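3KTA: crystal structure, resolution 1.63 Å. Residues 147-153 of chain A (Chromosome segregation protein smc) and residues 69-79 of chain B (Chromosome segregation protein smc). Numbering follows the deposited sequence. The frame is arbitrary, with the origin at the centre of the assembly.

Chain A, residues 147-153: DITKFIK
Chain B, residues 69-79: EKALTALAFVF

Residues 69-79 of chain B form an uninterrupted stretch of alpha helix, with phi between -59° and -70° and psi between -26° and -47°. Its i to i+4 hydrogen bonds run from Thr B73 N to Glu B69 O (3.0 Å) through Phe B79 N to Leu B75 O (2.9 Å). Against it lies a short piece of chain A: a type I beta turn from Asp A147 to Lys A150, closed by Lys A150 N to Asp A147 O at 3.0 Å, leads into a helix at 150-153. Thr A149 O, just before that helix, accepts from both Ile A152 N (2.8 Å) and Lys A153 N (2.9 Å). The register is set by two CA-CA approaches, Thr A149 to Ala B71 at 5.7 Å and Phe A151 to Ala B74 at 5.4 Å, so both chains advance in the same sense along the contact. No hydrogen bond crosses between the stretches; the 482 Å² they bury together is covered through van der Waals packing.

Along chain B, Glu B69 makes no contact, but its carbonyl O also accepts a hydrogen bond from Thr B73 OG1 at 2.9 Å, satisfying that hydroxyl within the helix. Lys B70 (chi1 m, chi2 and chi3 t, chi4 m) points toward chain A and contributes its aliphatic stem: CB lies 3.5 Å from Thr A149 CG2, and CG lies 3.8 Å from Ile A152 CD1. Its NZ is hydrogen-bonded elsewhere in the structure. Thr A149 has chi1 p, Ile A152 chi1 and chi2 both p.

Ala B71 points sideways, its CB 4.2 Å from Ile A148 CG2. Leu B72 points away. Thr B73 (chi1 m) places CG2 3.8 Å from Ile A152 CG2, a methyl-to-methyl contact made while its OG1 bonds back to the helix.

Ala B74 is where the backbones come closest in the register. Its CB reaches Ile A148 O at 3.2 Å, a tight contact but not a hydrogen bond, and also lies 3.9 Å from Ile A148 CG1, 4.0 Å from Phe A151 CB and 4.3 Å from Ile A152 CG2. A single methyl thus touches three side chains of chain A.

Leu B75 (chi1 m, chi2 t) starts sideways, but its end comes nearer: CD2 meets CD1 of Ile A148 (chi1 t, chi2 p) at 3.7 Å. Ala B76 is out of reach.

The last two contacts involve Phe A151, whose chi1 is m and chi2 -76°. Phe B77 (chi1 t, chi2 65°) brings CD2 to 3.8 Å from Phe A151 CD1, which sits at the edge of the Phe B77 ring, near its plane. Val B78 (chi1 169°, t) sets CG2 over one face of the Phe A151 ring, 3.3 Å from CE2. That CG2 lies 3.7 Å from the ring centroid and 28° off the normal, the geometry of a CH-pi contact in which a methyl meets the pi cloud. Phe B79 (chi1 m) ends the stretch out of reach.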

# COMPACT_ATOMS: atom_id res chain seq x y z
N ASP A 147 7.39 -5.75 -3.51
CA ASP A 147 8.19 -4.94 -2.60
C ASP A 147 7.86 -5.16 -1.12
O ASP A 147 8.35 -4.41 -0.27
CB ASP A 147 8.03 -3.46 -2.96
CG ASP A 147 9.27 -2.64 -2.67
OD1 ASP A 147 10.38 -3.23 -2.59
OD2 ASP A 147 9.15 -1.41 -2.52
N ILE A 148 7.06 -6.17 -0.78
CA ILE A 148 6.71 -6.35 0.63
C ILE A 148 7.94 -6.57 1.51
O ILE A 148 7.97 -6.14 2.66
CB ILE A 148 5.68 -7.48 0.89
CG1 ILE A 148 5.36 -7.56 2.39
CG2 ILE A 148 6.21 -8.80 0.40
CD1 ILE A 148 4.67 -6.31 2.97
N THR A 149 8.97 -7.21 0.96
CA THR A 149 10.14 -7.50 1.76
C THR A 149 11.10 -6.32 1.87
O THR A 149 12.17 -6.45 2.45
CB THR A 149 10.91 -8.74 1.25
OG1 THR A 149 11.33 -8.52 -0.10
CG2 THR A 149 10.02 -9.98 1.32
N LYS A 150 10.72 -5.15 1.34
CA LYS A 150 11.52 -3.95 1.58
C LYS A 150 11.81 -3.78 3.08
O LYS A 150 12.86 -3.29 3.47
CB LYS A 150 10.84 -2.68 1.04
CG LYS A 150 9.52 -2.31 1.70
CD LYS A 150 8.94 -1.01 1.10
CE LYS A 150 7.44 -0.86 1.42
NZ LYS A 150 6.88 0.48 1.09
N PHE A 151 10.86 -4.20 3.91
CA PHE A 151 10.99 -4.06 5.35
C PHE A 151 12.02 -5.01 5.94
O PHE A 151 12.57 -4.76 7.00
CB PHE A 151 9.63 -4.25 6.02
CG PHE A 151 8.62 -3.22 5.61
CD1 PHE A 151 8.68 -1.93 6.12
CD2 PHE A 151 7.62 -3.53 4.70
CE1 PHE A 151 7.75 -0.97 5.73
CE2 PHE A 151 6.69 -2.58 4.31
CZ PHE A 151 6.75 -1.30 4.83
N ILE A 152 12.27 -6.12 5.25
CA ILE A 152 13.31 -7.02 5.75
C ILE A 152 14.64 -6.80 5.02
O ILE A 152 15.69 -7.23 5.50
CB ILE A 152 12.85 -8.52 5.80
CG1 ILE A 152 12.35 -9.00 4.45
CG2 ILE A 152 11.75 -8.70 6.85
CD1 ILE A 152 13.45 -9.49 3.52
N LYS A 153 14.61 -6.09 3.89
CA LYS A 153 15.82 -5.77 3.13
C LYS A 153 16.52 -4.50 3.62
O LYS A 153 17.73 -4.34 3.42
CB LYS A 153 15.51 -5.65 1.63
CG LYS A 153 14.92 -6.92 1.01
CD LYS A 153 14.81 -6.84 -0.51
CE LYS A 153 13.88 -5.73 -0.97
N GLU B 69 8.48 -16.72 4.39
CA GLU B 69 8.93 -16.30 5.72
C GLU B 69 9.26 -14.80 5.74
O GLU B 69 8.89 -14.09 6.68
CB GLU B 69 10.12 -17.14 6.17
CG GLU B 69 9.71 -18.56 6.53
CD GLU B 69 10.88 -19.49 6.78
OE1 GLU B 69 11.99 -19.21 6.27
OE2 GLU B 69 10.68 -20.50 7.48
N LYS B 70 9.95 -14.32 4.71
CA LYS B 70 10.27 -12.90 4.61
C LYS B 70 9.01 -12.03 4.57
O LYS B 70 8.94 -10.98 5.25
CB LYS B 70 11.13 -12.62 3.38
CG LYS B 70 12.55 -13.16 3.48
CD LYS B 70 13.24 -13.02 2.13
CE LYS B 70 14.61 -13.69 2.12
NZ LYS B 70 15.53 -12.92 2.98
N ALA B 71 8.02 -12.47 3.79
CA ALA B 71 6.77 -11.72 3.62
C ALA B 71 6.03 -11.65 4.93
O ALA B 71 5.56 -10.59 5.32
CB ALA B 71 5.89 -12.36 2.55
N LEU B 72 5.94 -12.77 5.63
CA LEU B 72 5.23 -12.79 6.91
C LEU B 72 5.91 -11.92 7.95
O LEU B 72 5.25 -11.25 8.73
CB LEU B 72 5.09 -14.21 7.44
CG LEU B 72 4.06 -15.05 6.69
CD1 LEU B 72 3.99 -16.46 7.26
CD2 LEU B 72 2.69 -14.38 6.70
N THR B 73 7.23 -11.93 7.95
CA THR B 73 7.98 -11.11 8.89
C THR B 73 7.74 -9.62 8.61
O THR B 73 7.49 -8.84 9.54
CB THR B 73 9.49 -11.45 8.80
OG1 THR B 73 9.67 -12.84 9.12
CG2 THR B 73 10.27 -10.62 9.79
N ALA B 74 7.81 -9.25 7.34
CA ALA B 74 7.56 -7.88 6.89
C ALA B 74 6.13 -7.46 7.21
O ALA B 74 5.90 -6.33 7.65
CB ALA B 74 7.81 -7.75 5.39
N LEU B 75 5.18 -8.36 6.98
CA LEU B 75 3.78 -8.04 7.26
C LEU B 75 3.53 -7.82 8.75
O LEU B 75 2.80 -6.91 9.15
CB LEU B 75 2.85 -9.11 6.69
CG LEU B 75 2.69 -9.01 5.17
CD1 LEU B 75 2.09 -10.27 4.59
CD2 LEU B 75 1.85 -7.78 4.80
N ALA B 76 4.15 -8.65 9.57
CA ALA B 76 4.00 -8.48 11.02
C ALA B 76 4.52 -7.12 11.44
O ALA B 76 3.96 -6.48 12.32
CB ALA B 76 4.74 -9.60 11.76
N PHE B 77 5.58 -6.65 10.80
CA PHE B 77 6.13 -5.34 11.11
C PHE B 77 5.19 -4.20 10.70
O PHE B 77 4.93 -3.28 11.47
CB PHE B 77 7.51 -5.20 10.44
CG PHE B 77 8.22 -3.94 10.79
CD1 PHE B 77 8.65 -3.69 12.08
CD2 PHE B 77 8.50 -3.00 9.80
CE1 PHE B 77 9.31 -2.53 12.40
CE2 PHE B 77 9.17 -1.83 10.12
CZ PHE B 77 9.58 -1.60 11.42
N VAL B 78 4.67 -4.27 9.48
CA VAL B 78 3.76 -3.25 8.98
C VAL B 78 2.54 -3.15 9.89
O VAL B 78 2.11 -2.05 10.30
CB VAL B 78 3.29 -3.57 7.55
CG1 VAL B 78 2.12 -2.64 7.13
CG2 VAL B 78 4.45 -3.47 6.58
N PHE B 79 1.98 -4.31 10.21
CA PHE B 79 0.79 -4.34 11.06
C PHE B 79 1.05 -3.96 12.52
O PHE B 79 0.13 -3.47 13.19
CB PHE B 79 0.05 -5.67 10.89
CG PHE B 79 -0.78 -5.72 9.64
CD1 PHE B 79 -2.07 -5.22 9.64
CD2 PHE B 79 -0.25 -6.17 8.45
CE1 PHE B 79 -2.84 -5.21 8.50
CE2 PHE B 79 -1.01 -6.16 7.29
CZ PHE B 79 -2.32 -5.68 7.32